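Local coordinates for halohydrin epoxidase A (Corynebacterium sp., PDB 4Z9F), which probably interconverts halohydrins and epoxides by eliminating hydrogen halide, using a Rossmann-type fold related to that of short-chain dehydrogenases/reductases, at residues C[4-9]-C[75-80]; C[27-32]-C[52-57]; C[128-133]-C[218-223]. The protein carries 1 engineered substitution. All coordinates share one frame; numbering follows the deposited sequence.

All three interactions belong to one parallel sheet. Interaction 2 pairs its edge strand 52-53 with strand 27-30, interaction 1 pairs strands 3-6 and 73-79, and interaction 3 sets a helix against strand 127-132. Between interactions 1 and 2, whose centres are 9 Å apart, Val-29 N lies 2.7 Å from Ala-4 O, a probable hydrogen bond. Between interactions 1 and 3, also 9 Å apart, Ser-78 N lies 2.7 Å from Ile-130 O, again probably bonded. Interactions 2 and 3 do not touch; their nearest atoms are about 9 Å apart. In short-chain dehydrogenases/reductases the C-terminal strand ends, corresponding here to 7-9 and 79-80, border the nucleotide pocket.

Interaction 1 (C[4-9]-C[75-80]); sequences ALVTHA and TIVSND
Asn-79 holds CG anti to its backbone N (chi1 169°), and Thr-7 tucks OG1 into the crowded site flanked by both its own N and its carbonyl carbon (chi1 60°). Thr-7 OG1 accepts the backbone N-H of Asn-79 at 2.8 Å. In return, Asn-79 ND2 donates to Thr-7 O at 3.2 Å; the oxygen lies in the amide plane, but the donor sits above the carbonyl plane. A regular parallel ladder leads up to this point: Leu-5 N bonds Thr-75 O, Val-77 N to Leu-5 O is 2.7 Å, and Thr-7 N meets Val-77 O at 3.2 Å, nearly along the C=O axis. Leu-5 CD2 lies alongside Ile-76 CG2 on the face that helix 96-123 covers at Ile-76, whereas Val-6 and Val-77 run side by side on the opposite face, where helix 14-23 covers Val-6. Ser-78 centres an inverse gamma turn, and its OG donates to the syn lone pair of Asp-80 OD2. A water 2.7 Å from Thr-7 OG1 donates to Ser-78 OG and Asp-80 OD1. Since Asn-79 ND2 also bonds His-11 O and its OD1 bonds Ala-13 N, the amide is fixed in rotation, tying the loop after strand 3-6 to strand 73-79.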
ATOM      1  N   ALA C   4     -26.528 -10.885  15.608  1.00 24.07           N
ATOM      2  CA  ALA C   4     -25.128 -10.515  15.503  1.00 22.56           C
ATOM      3  C   ALA C   4     -24.366 -11.103  16.676  1.00 24.53           C
ATOM      4  O   ALA C   4     -24.908 -11.261  17.778  1.00 28.04           O
ATOM      5  CB  ALA C   4     -24.940  -8.989  15.472  1.00 21.36           C
ATOM      6  N   LEU C   5     -23.117 -11.468  16.415  1.00 20.19           N
ATOM      7  CA  LEU C   5     -22.177 -11.892  17.436  1.00 19.53           C
ATOM      8  C   LEU C   5     -21.096 -10.820  17.532  1.00 24.98           C
ATOM      9  O   LEU C   5     -20.555 -10.399  16.505  1.00 21.93           O
ATOM     10  CB  LEU C   5     -21.567 -13.250  17.096  1.00 20.28           C
ATOM     11  CG  LEU C   5     -20.345 -13.681  17.912  1.00 22.38           C
ATOM     12  CD1 LEU C   5     -20.682 -13.840  19.398  1.00 23.14           C
ATOM     13  CD2 LEU C   5     -19.742 -14.957  17.350  1.00 23.84           C
ATOM     14  N   VAL C   6     -20.833 -10.346  18.750  1.00 22.14           N
ATOM     15  CA  VAL C   6     -19.805  -9.339  19.017  1.00 21.54           C
ATOM     16  C   VAL C   6     -18.891  -9.887  20.100  1.00 22.59           C
ATOM     17  O   VAL C   6     -19.354 -10.210  21.201  1.00 24.00           O
ATOM     18  CB  VAL C   6     -20.406  -7.995  19.462  1.00 20.78           C
ATOM     19  CG1 VAL C   6     -19.287  -7.004  19.836  1.00 22.64           C
ATOM     20  CG2 VAL C   6     -21.341  -7.421  18.387  1.00 19.83           C
ATOM     21  N   THR C   7     -17.602 -10.001  19.798  1.00 20.37           N
ATOM     22  CA  THR C   7     -16.673 -10.478  20.803  1.00 23.17           C
ATOM     23  C   THR C   7     -16.162  -9.301  21.638  1.00 24.25           C
ATOM     24  O   THR C   7     -16.286  -8.134  21.251  1.00 21.43           O
ATOM     25  CB  THR C   7     -15.512 -11.222  20.157  1.00 26.82           C
ATOM     26  OG1 THR C   7     -14.831 -10.337  19.260  1.00 21.82           O
ATOM     27  CG2 THR C   7     -16.028 -12.419  19.379  1.00 24.25           C
ATOM     28  N   HIS C   8     -15.605  -9.630  22.801  1.00 25.78           N
ATOM     29  CA  HIS C   8     -15.044  -8.647  23.740  1.00 28.52           C
ATOM     30  C   HIS C   8     -15.943  -7.419  23.860  1.00 25.44           C
ATOM     31  O   HIS C   8     -15.513  -6.274  23.697  1.00 26.50           O
ATOM     32  CB  HIS C   8     -13.626  -8.267  23.321  1.00 23.78           C
ATOM     33  CG  HIS C   8     -12.673  -9.419  23.324  1.00 26.44           C
ATOM     34  ND1 HIS C   8     -12.163  -9.961  24.485  1.00 23.34           N
ATOM     35  CD2 HIS C   8     -12.124 -10.125  22.307  1.00 27.01           C
ATOM     36  CE1 HIS C   8     -11.343 -10.951  24.182  1.00 23.97           C
ATOM     37  NE2 HIS C   8     -11.298 -11.069  22.868  1.00 26.45           N
ATOM     38  N   ALA C   9     -17.224  -7.678  24.166  1.00 22.62           N
ATOM     39  CA  ALA C   9     -18.272  -6.678  24.005  1.00 22.74           C
ATOM     40  C   ALA C   9     -18.096  -5.458  24.901  1.00 22.88           C
ATOM     41  O   ALA C   9     -18.713  -4.419  24.637  1.00 24.15           O
ATOM     42  CB  ALA C   9     -19.644  -7.306  24.269  1.00 23.71           C
ATOM     43  N   THR C  75     -24.262 -11.220  11.108  1.00 21.52           N
ATOM     44  CA  THR C  75     -23.027 -10.452  11.214  1.00 23.04           C
ATOM     45  C   THR C  75     -22.217 -10.920  12.412  1.00 22.65           C
ATOM     46  O   THR C  75     -22.767 -11.156  13.496  1.00 20.88           O
ATOM     47  CB  THR C  75     -23.322  -8.949  11.344  1.00 19.65           C
ATOM     48  OG1 THR C  75     -24.010  -8.494  10.172  1.00 23.16           O
ATOM     49  CG2 THR C  75     -22.030  -8.154  11.536  1.00 18.12           C
ATOM     50  N   ILE C  76     -20.913 -11.083  12.206  1.00 21.30           N
ATOM     51  CA  ILE C  76     -19.965 -11.303  13.287  1.00 19.54           C
ATOM     52  C   ILE C  76     -19.052 -10.079  13.328  1.00 23.12           C
ATOM     53  O   ILE C  76     -18.455  -9.712  12.309  1.00 18.57           O
ATOM     54  CB  ILE C  76     -19.153 -12.594  13.094  1.00 23.06           C
ATOM     55  CG1 ILE C  76     -20.082 -13.817  13.016  1.00 18.77           C
ATOM     56  CG2 ILE C  76     -18.124 -12.757  14.216  1.00 22.99           C
ATOM     57  CD1 ILE C  76     -19.361 -15.099  12.656  1.00 21.88           C
ATOM     58  N   VAL C  77     -18.981  -9.424  14.484  1.00 22.06           N
ATOM     59  CA  VAL C  77     -17.984  -8.391  14.737  1.00 20.29           C
ATOM     60  C   VAL C  77     -16.891  -9.027  15.575  1.00 22.63           C
ATOM     61  O   VAL C  77     -17.081  -9.289  16.769  1.00 20.49           O
ATOM     62  CB  VAL C  77     -18.576  -7.166  15.443  1.00 18.84           C
ATOM     63  CG1 VAL C  77     -17.457  -6.180  15.765  1.00 21.90           C
ATOM     64  CG2 VAL C  77     -19.619  -6.497  14.576  1.00 19.13           C
ATOM     65  N   SER C  78     -15.755  -9.301  14.946  1.00 19.20           N
ATOM     66  CA  SER C  78     -14.613  -9.893  15.637  1.00 20.33           C
ATOM     67  C   SER C  78     -13.803  -8.748  16.222  1.00 24.13           C
ATOM     68  O   SER C  78     -12.886  -8.222  15.593  1.00 23.06           O
ATOM     69  CB  SER C  78     -13.781 -10.737  14.688  1.00 17.85           C
ATOM     70  OG  SER C  78     -12.758 -11.409  15.396  1.00 20.05           O
ATOM     71  N   ASN C  79     -14.154  -8.362  17.443  1.00 21.43           N
ATOM     72  CA  ASN C  79     -13.616  -7.166  18.089  1.00 19.31           C
ATOM     73  C   ASN C  79     -12.470  -7.594  19.004  1.00 22.39           C
ATOM     74  O   ASN C  79     -12.593  -7.679  20.227  1.00 27.28           O
ATOM     75  CB  ASN C  79     -14.740  -6.448  18.823  1.00 19.87           C
ATOM     76  CG  ASN C  79     -14.253  -5.352  19.727  1.00 25.15           C
ATOM     77  OD1 ASN C  79     -13.664  -4.362  19.279  1.00 23.36           O
ATOM     78  ND2 ASN C  79     -14.529  -5.502  21.015  1.00 23.25           N
ATOM     79  N   ASP C  80     -11.327  -7.880  18.391  1.00 22.00           N
ATOM     80  CA  ASP C  80     -10.199  -8.416  19.131  1.00 22.03           C
ATOM     81  C   ASP C  80      -9.382  -7.288  19.750  1.00 24.23           C
ATOM     82  O   ASP C  80      -9.251  -6.209  19.168  1.00 24.08           O
ATOM     83  CB  ASP C  80      -9.343  -9.286  18.214  1.00 21.63           C
ATOM     84  CG  ASP C  80     -10.162 -10.399  17.566  1.00 25.51           C
ATOM     85  OD1 ASP C  80     -10.483 -11.373  18.281  1.00 24.85           O
ATOM     86  OD2 ASP C  80     -10.516 -10.287  16.367  1.00 21.91           O
TER
HETATM   87  O   HOH W   1     -13.015 -11.899  18.037  1.00 25.45           O

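Interaction 2 (C[27-32]-C[52-57]); sequences TVVCHD and VALAEQ
This is a short parallel strand pairing at the edge of the sheet, joining the two strands of the beta-alpha-beta unit 27-30, 38-47, 52-53. The evidence is a three-bond ladder: Val-52 N to Val-28 O is 3.1 Å, with the donor above the carbonyl plane, whereas Cys-30 N to Val-52 O (2.7 Å) and Leu-54 N to Cys-30 O (2.8 Å) run nearly along their C=O axes. Val-29 and Val-52 stand side by side on one face. There Leu-54 crosses Val-29 at about a right angle, and Val-29 CG1 presses to 3.4 Å from Leu-54 CG, closer than two carbons normally pack. Beyond the ladder, Gln-57 bends at chi2 (-59°) so that NE2 reaches back to Asp-32 O at 2.9 Å and Ala-55 O at 3.2 Å, both close to the amide plane. His-31 turns its edge to Glu-56 O, and a water in its ring plane, 2.7 Å from NE2, donates to Gln-57 O and OE1. The backbone N-H of His-8 bonds His-31 ND1, which must therefore act as an acceptor. This is consistent with a neutral imidazole, while Gln-57, with both ends of its amide engaged, fastens the two loops together where the strands end.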
ATOM      1  N   THR C  27     -30.742  -8.647  17.361  1.00 27.48           N
ATOM      2  CA  THR C  27     -30.419  -9.248  18.643  1.00 26.53           C
ATOM      3  C   THR C  27     -28.911  -9.451  18.664  1.00 26.68           C
ATOM      4  O   THR C  27     -28.362 -10.158  17.809  1.00 24.58           O
ATOM      5  CB  THR C  27     -31.166 -10.567  18.836  1.00 29.51           C
ATOM      6  OG1 THR C  27     -32.570 -10.314  18.769  1.00 24.80           O
ATOM      7  CG2 THR C  27     -30.832 -11.186  20.185  1.00 30.25           C
ATOM      8  N   VAL C  28     -28.239  -8.817  19.613  1.00 25.40           N
ATOM      9  CA  VAL C  28     -26.788  -8.860  19.679  1.00 23.85           C
ATOM     10  C   VAL C  28     -26.381  -9.856  20.753  1.00 24.95           C
ATOM     11  O   VAL C  28     -26.544  -9.598  21.952  1.00 28.48           O
ATOM     12  CB  VAL C  28     -26.195  -7.472  19.943  1.00 24.17           C
ATOM     13  CG1 VAL C  28     -24.681  -7.554  19.891  1.00 24.46           C
ATOM     14  CG2 VAL C  28     -26.741  -6.467  18.913  1.00 22.30           C
ATOM     15  N   VAL C  29     -25.840 -10.992  20.320  1.00 23.26           N
ATOM     16  CA  VAL C  29     -25.263 -11.993  21.211  1.00 25.28           C
ATOM     17  C   VAL C  29     -23.801 -11.631  21.470  1.00 27.59           C
ATOM     18  O   VAL C  29     -23.027 -11.437  20.526  1.00 25.42           O
ATOM     19  CB  VAL C  29     -25.381 -13.395  20.589  1.00 25.70           C
ATOM     20  CG1 VAL C  29     -24.768 -14.419  21.487  1.00 23.68           C
ATOM     21  CG2 VAL C  29     -26.832 -13.719  20.290  1.00 27.64           C
ATOM     22  N   CYS C  30     -23.413 -11.561  22.746  1.00 27.35           N
ATOM     23  CA  CYS C  30     -22.165 -10.927  23.156  1.00 26.27           C
ATOM     24  C   CYS C  30     -21.247 -11.886  23.898  1.00 31.50           C
ATOM     25  O   CYS C  30     -21.691 -12.639  24.771  1.00 32.40           O
ATOM     26  CB  CYS C  30     -22.451  -9.715  24.052  1.00 27.30           C
ATOM     27  SG  CYS C  30     -23.362  -8.427  23.217  1.00 26.91           S
ATOM     28  N   HIS C  31     -19.959 -11.832  23.560  1.00 25.42           N
ATOM     29  CA  HIS C  31     -18.908 -12.526  24.281  1.00 29.64           C
ATOM     30  C   HIS C  31     -18.079 -11.502  25.044  1.00 29.80           C
ATOM     31  O   HIS C  31     -17.911 -10.362  24.599  1.00 28.60           O
ATOM     32  CB  HIS C  31     -18.020 -13.338  23.326  1.00 26.74           C
ATOM     33  CG  HIS C  31     -16.605 -13.513  23.791  1.00 23.60           C
ATOM     34  ND1 HIS C  31     -15.631 -12.553  23.603  1.00 25.97           N
ATOM     35  CD2 HIS C  31     -15.989 -14.554  24.404  1.00 30.03           C
ATOM     36  CE1 HIS C  31     -14.486 -12.987  24.096  1.00 26.37           C
ATOM     37  NE2 HIS C  31     -14.675 -14.201  24.587  1.00 28.92           N
ATOM     38  N   ASP C  32     -17.582 -11.914  26.207  1.00 31.98           N
ATOM     39  CA  ASP C  32     -16.642 -11.106  26.972  1.00 28.69           C
ATOM     40  C   ASP C  32     -15.971 -12.008  27.996  1.00 31.05           C
ATOM     41  O   ASP C  32     -16.559 -12.995  28.449  1.00 33.59           O
ATOM     42  CB  ASP C  32     -17.335  -9.918  27.647  1.00 29.45           C
ATOM     43  CG  ASP C  32     -16.343  -8.883  28.174  1.00 30.81           C
ATOM     44  OD1 ASP C  32     -16.158  -8.801  29.410  1.00 28.89           O
ATOM     45  OD2 ASP C  32     -15.740  -8.154  27.346  1.00 30.37           O
ATOM     46  N   VAL C  52     -27.826 -10.816  24.461  1.00 27.31           N
ATOM     47  CA  VAL C  52     -27.602 -12.084  25.139  1.00 26.60           C
ATOM     48  C   VAL C  52     -26.124 -12.153  25.497  1.00 31.58           C
ATOM     49  O   VAL C  52     -25.264 -11.891  24.646  1.00 28.67           O
ATOM     50  CB  VAL C  52     -28.005 -13.278  24.253  1.00 27.53           C
ATOM     51  CG1 VAL C  52     -27.466 -14.581  24.828  1.00 27.50           C
ATOM     52  CG2 VAL C  52     -29.510 -13.336  24.076  1.00 28.74           C
ATOM     53  N   ALA C  53     -25.829 -12.482  26.750  1.00 29.91           N
ATOM     54  CA  ALA C  53     -24.457 -12.644  27.214  1.00 30.11           C
ATOM     55  C   ALA C  53     -24.102 -14.124  27.210  1.00 36.30           C
ATOM     56  O   ALA C  53     -24.693 -14.908  27.958  1.00 32.19           O
ATOM     57  CB  ALA C  53     -24.272 -12.054  28.614  1.00 31.23           C
ATOM     58  N   LEU C  54     -23.137 -14.496  26.369  1.00 33.70           N
ATOM     59  CA  LEU C  54     -22.659 -15.869  26.297  1.00 34.57           C
ATOM     60  C   LEU C  54     -21.718 -16.183  27.446  1.00 36.81           C
ATOM     61  O   LEU C  54     -20.928 -15.335  27.868  1.00 30.92           O
ATOM     62  CB  LEU C  54     -21.906 -16.115  24.990  1.00 30.87           C
ATOM     63  CG  LEU C  54     -22.663 -15.982  23.687  1.00 27.22           C
ATOM     64  CD1 LEU C  54     -21.699 -16.220  22.526  1.00 26.46           C
ATOM     65  CD2 LEU C  54     -23.819 -16.975  23.670  1.00 32.52           C
ATOM     66  N   ALA C  55     -21.772 -17.426  27.921  1.00 31.11           N
ATOM     67  CA  ALA C  55     -20.779 -17.877  28.880  1.00 31.76           C
ATOM     68  C   ALA C  55     -19.507 -18.369  28.203  1.00 32.03           C
ATOM     69  O   ALA C  55     -18.438 -18.324  28.821  1.00 33.03           O
ATOM     70  CB  ALA C  55     -21.362 -18.988  29.758  1.00 39.24           C
ATOM     71  N   GLU C  56     -19.597 -18.820  26.952  1.00 32.07           N
ATOM     72  CA  GLU C  56     -18.471 -19.494  26.315  1.00 33.44           C
ATOM     73  C   GLU C  56     -17.302 -18.540  26.132  1.00 29.97           C
ATOM     74  O   GLU C  56     -17.478 -17.380  25.753  1.00 29.82           O
ATOM     75  CB  GLU C  56     -18.886 -20.083  24.966  1.00 29.58           C
ATOM     76  CG  GLU C  56     -19.642 -21.409  25.101  1.00 39.35           C
ATOM     77  CD  GLU C  56     -21.103 -21.231  25.541  1.00 44.73           C
ATOM     78  OE1 GLU C  56     -21.812 -22.268  25.683  1.00 51.87           O
ATOM     79  OE2 GLU C  56     -21.521 -20.061  25.731  1.00 40.89           O
ATOM     80  N   GLN C  57     -16.101 -19.046  26.412  1.00 32.39           N
ATOM     81  CA  GLN C  57     -14.872 -18.275  26.309  1.00 32.15           C
ATOM     82  C   GLN C  57     -13.960 -18.742  25.190  1.00 33.93           C
ATOM     83  O   GLN C  57     -13.044 -18.002  24.815  1.00 32.99           O
ATOM     84  CB  GLN C  57     -14.093 -18.334  27.634  1.00 37.05           C
ATOM     85  CG  GLN C  57     -14.830 -17.682  28.789  1.00 32.49           C
ATOM     86  CD  GLN C  57     -15.114 -16.226  28.508  1.00 34.19           C
ATOM     87  OE1 GLN C  57     -14.202 -15.457  28.195  1.00 29.99           O
ATOM     88  NE2 GLN C  57     -16.383 -15.842  28.583  1.00 34.45           N
TER
HETATM   89  O   HOH W   2     -12.675 -15.668  25.660  1.00 33.76           O
HETATM   90  O   HOH W   3     -18.382 -14.874  26.680  1.00 32.59           O

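Interaction 3 (C[128-133]-C[218-223]); sequences SVIFIT and ALITFL
Ile-130 leaves strand 127-132 on the side facing helix 213-224, and its side chain can be traced atom by atom. CB itself stays back from the helix. Here the chain forks: CG2 goes anti to the backbone N, and CG1 goes anti to the carbonyl carbon, beside the N (chi1 -59°). The CG2 branch faces Leu-223 CD1 at 4.4 Å. The CG1 branch approaches Leu-223 CB to 4.4 Å. An extended chi2 of 161° then carries CD1 into the helix surface, where it makes the closest contacts of this residue. CD1 rests 3.8 Å from Leu-223 CB, the two side chains crossing obliquely, and 3.9 Å from Ile-220 O; it also faces Ile-220 CG2, so one methyl bridges two residues lying on the same side of the helix, three positions apart. Further along the strand, Ile-132 crosses Ile-220 at about a right angle, meeting it tip to tip with 4.1 Å between Ile-132 CD1 and Ile-220 CD1.

No direct hydrogen bond joins the segments, but a water does so at the start of the strand segment. It lies 2.6 Å from Ser-128 OG and donates to Leu-223 O at 2.7 Å, satisfying a carbonyl near the C-terminal end of the helix. Val-129 and Phe-131 alternate to the other face, where Phe-131 packs on helix 147-165. The helix also has a second role, since Phe-222 stacks on Phe-222 of the second subunit, placing the element between the sheet and the subunit interface. Segment axes 9.8 Å apart, running at 153° to one another, are the geometry of a helix packed nearly antiparallel over a parallel sheet, the layered alpha/beta/alpha arrangement of the Rossmann fold.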
ATOM      1  N   SER C 128     -21.857 -11.252   7.204  1.00 21.14           N
ATOM      2  CA  SER C 128     -20.736 -10.325   7.250  1.00 20.02           C
ATOM      3  C   SER C 128     -19.873 -10.645   8.462  1.00 22.84           C
ATOM      4  O   SER C 128     -20.380 -10.904   9.558  1.00 22.12           O
ATOM      5  CB  SER C 128     -21.211  -8.870   7.308  1.00 17.93           C
ATOM      6  OG  SER C 128     -21.971  -8.524   6.168  1.00 23.14           O
ATOM      7  N   VAL C 129     -18.564 -10.658   8.255  1.00 20.48           N
ATOM      8  CA  VAL C 129     -17.610 -10.871   9.320  1.00 18.18           C
ATOM      9  C   VAL C 129     -16.707  -9.646   9.289  1.00 25.38           C
ATOM     10  O   VAL C 129     -15.976  -9.432   8.308  1.00 18.45           O
ATOM     11  CB  VAL C 129     -16.822 -12.177   9.147  1.00 22.20           C
ATOM     12  CG1 VAL C 129     -15.955 -12.452  10.353  1.00 20.68           C
ATOM     13  CG2 VAL C 129     -17.780 -13.365   8.900  1.00 20.03           C
ATOM     14  N   ILE C 130     -16.800  -8.815  10.329  1.00 21.29           N
ATOM     15  CA  ILE C 130     -16.084  -7.545  10.404  1.00 21.11           C
ATOM     16  C   ILE C 130     -15.033  -7.667  11.492  1.00 25.38           C
ATOM     17  O   ILE C 130     -15.366  -7.906  12.659  1.00 22.66           O
ATOM     18  CB  ILE C 130     -17.041  -6.381  10.691  1.00 23.10           C
ATOM     19  CG1 ILE C 130     -18.095  -6.302   9.593  1.00 22.86           C
ATOM     20  CG2 ILE C 130     -16.269  -5.066  10.787  1.00 23.37           C
ATOM     21  CD1 ILE C 130     -19.304  -5.544   9.982  1.00 18.29           C
ATOM     22  N   PHE C 131     -13.767  -7.506  11.116  1.00 20.34           N
ATOM     23  CA  PHE C 131     -12.662  -7.625  12.051  1.00 20.47           C
ATOM     24  C   PHE C 131     -12.240  -6.230  12.491  1.00 20.70           C
ATOM     25  O   PHE C 131     -11.931  -5.378  11.650  1.00 22.85           O
ATOM     26  CB  PHE C 131     -11.490  -8.375  11.417  1.00 18.17           C
ATOM     27  CG  PHE C 131     -11.769  -9.829  11.175  1.00 17.93           C
ATOM     28  CD1 PHE C 131     -12.482 -10.242  10.054  1.00 19.74           C
ATOM     29  CD2 PHE C 131     -11.298 -10.789  12.058  1.00 16.96           C
ATOM     30  CE1 PHE C 131     -12.726 -11.600   9.823  1.00 15.50           C
ATOM     31  CE2 PHE C 131     -11.555 -12.147  11.839  1.00 21.84           C
ATOM     32  CZ  PHE C 131     -12.263 -12.548  10.720  1.00 19.13           C
ATOM     33  N   ILE C 132     -12.257  -5.985  13.798  1.00 18.10           N
ATOM     34  CA  ILE C 132     -11.727  -4.736  14.332  1.00 19.50           C
ATOM     35  C   ILE C 132     -10.250  -4.953  14.603  1.00 20.51           C
ATOM     36  O   ILE C 132      -9.876  -5.790  15.432  1.00 20.30           O
ATOM     37  CB  ILE C 132     -12.466  -4.291  15.605  1.00 19.19           C
ATOM     38  CG1 ILE C 132     -13.979  -4.446  15.446  1.00 19.07           C
ATOM     39  CG2 ILE C 132     -12.083  -2.838  15.947  1.00 21.72           C
ATOM     40  CD1 ILE C 132     -14.672  -3.497  14.474  1.00 18.32           C
ATOM     41  N   THR C 133      -9.405  -4.211  13.883  1.00 21.56           N
ATOM     42  CA  THR C 133      -7.967  -4.404  13.973  1.00 19.86           C
ATOM     43  C   THR C 133      -7.359  -3.114  14.510  1.00 20.96           C
ATOM     44  O   THR C 133      -7.660  -2.711  15.640  1.00 20.47           O
ATOM     45  CB  THR C 133      -7.392  -4.818  12.609  1.00 20.19           C
ATOM     46  OG1 THR C 133      -7.576  -3.774  11.639  1.00 18.99           O
ATOM     47  CG2 THR C 133      -8.126  -6.076  12.106  1.00 19.21           C
ATOM     48  N   ALA C 218     -22.082   3.495  12.839  1.00 20.00           N
ATOM     49  CA  ALA C 218     -22.669   3.688  11.518  1.00 21.66           C
ATOM     50  C   ALA C 218     -21.902   2.925  10.444  1.00 20.40           C
ATOM     51  O   ALA C 218     -22.511   2.369   9.521  1.00 19.38           O
ATOM     52  CB  ALA C 218     -22.725   5.175  11.177  1.00 19.72           C
ATOM     53  N   LEU C 219     -20.567   2.891  10.538  1.00 19.07           N
ATOM     54  CA  LEU C 219     -19.781   2.103   9.588  1.00 17.43           C
ATOM     55  C   LEU C 219     -20.113   0.617   9.714  1.00 20.65           C
ATOM     56  O   LEU C 219     -20.324  -0.072   8.708  1.00 19.64           O
ATOM     57  CB  LEU C 219     -18.285   2.346   9.814  1.00 21.15           C
ATOM     58  CG  LEU C 219     -17.322   1.490   8.995  1.00 20.84           C
ATOM     59  CD1 LEU C 219     -17.525   1.752   7.516  1.00 19.42           C
ATOM     60  CD2 LEU C 219     -15.860   1.737   9.397  1.00 18.36           C
ATOM     61  N   ILE C 220     -20.202   0.122  10.947  1.00 20.08           N
ATOM     62  CA  ILE C 220     -20.455  -1.298  11.174  1.00 18.21           C
ATOM     63  C   ILE C 220     -21.837  -1.697  10.658  1.00 21.47           C
ATOM     64  O   ILE C 220     -21.994  -2.749  10.029  1.00 20.34           O
ATOM     65  CB  ILE C 220     -20.267  -1.630  12.667  1.00 23.30           C
ATOM     66  CG1 ILE C 220     -18.773  -1.703  13.003  1.00 21.62           C
ATOM     67  CG2 ILE C 220     -20.959  -2.938  13.033  1.00 21.32           C
ATOM     68  CD1 ILE C 220     -18.471  -1.955  14.476  1.00 21.24           C
ATOM     69  N   THR C 221     -22.862  -0.881  10.916  1.00 20.77           N
ATOM     70  CA  THR C 221     -24.189  -1.262  10.439  1.00 20.79           C
ATOM     71  C   THR C 221     -24.322  -1.062   8.933  1.00 23.06           C
ATOM     72  O   THR C 221     -25.093  -1.779   8.279  1.00 19.87           O
ATOM     73  CB  THR C 221     -25.295  -0.499  11.180  1.00 23.84           C
ATOM     74  OG1 THR C 221     -25.140   0.914  11.008  1.00 26.94           O
ATOM     75  CG2 THR C 221     -25.287  -0.843  12.667  1.00 23.74           C
ATOM     76  N   PHE C 222     -23.582  -0.103   8.359  1.00 19.42           N
ATOM     77  CA  PHE C 222     -23.541   0.013   6.906  1.00 18.81           C
ATOM     78  C   PHE C 222     -22.918  -1.226   6.280  1.00 17.35           C
ATOM     79  O   PHE C 222     -23.439  -1.755   5.288  1.00 20.49           O
ATOM     80  CB  PHE C 222     -22.769   1.266   6.487  1.00 19.78           C
ATOM     81  CG  PHE C 222     -22.603   1.398   4.997  1.00 18.97           C
ATOM     82  CD1 PHE C 222     -23.670   1.780   4.204  1.00 24.46           C
ATOM     83  CD2 PHE C 222     -21.382   1.154   4.399  1.00 21.74           C
ATOM     84  CE1 PHE C 222     -23.534   1.917   2.843  1.00 22.24           C
ATOM     85  CE2 PHE C 222     -21.237   1.287   3.007  1.00 24.80           C
ATOM     86  CZ  PHE C 222     -22.319   1.667   2.244  1.00 21.39           C
ATOM     87  N   LEU C 223     -21.817  -1.724   6.858  1.00 20.75           N
ATOM     88  CA  LEU C 223     -21.234  -2.963   6.353  1.00 17.23           C
ATOM     89  C   LEU C 223     -22.185  -4.138   6.558  1.00 21.07           C
ATOM     90  O   LEU C 223     -22.420  -4.920   5.632  1.00 19.72           O
ATOM     91  CB  LEU C 223     -19.880  -3.237   7.012  1.00 17.89           C
ATOM     92  CG  LEU C 223     -18.782  -2.213   6.663  1.00 16.13           C
ATOM     93  CD1 LEU C 223     -17.471  -2.537   7.358  1.00 17.26           C
ATOM     94  CD2 LEU C 223     -18.562  -2.102   5.143  1.00 18.29           C
TER
HETATM   95  O   HOH W   4     -21.622  -7.010   4.086  1.00 20.26           O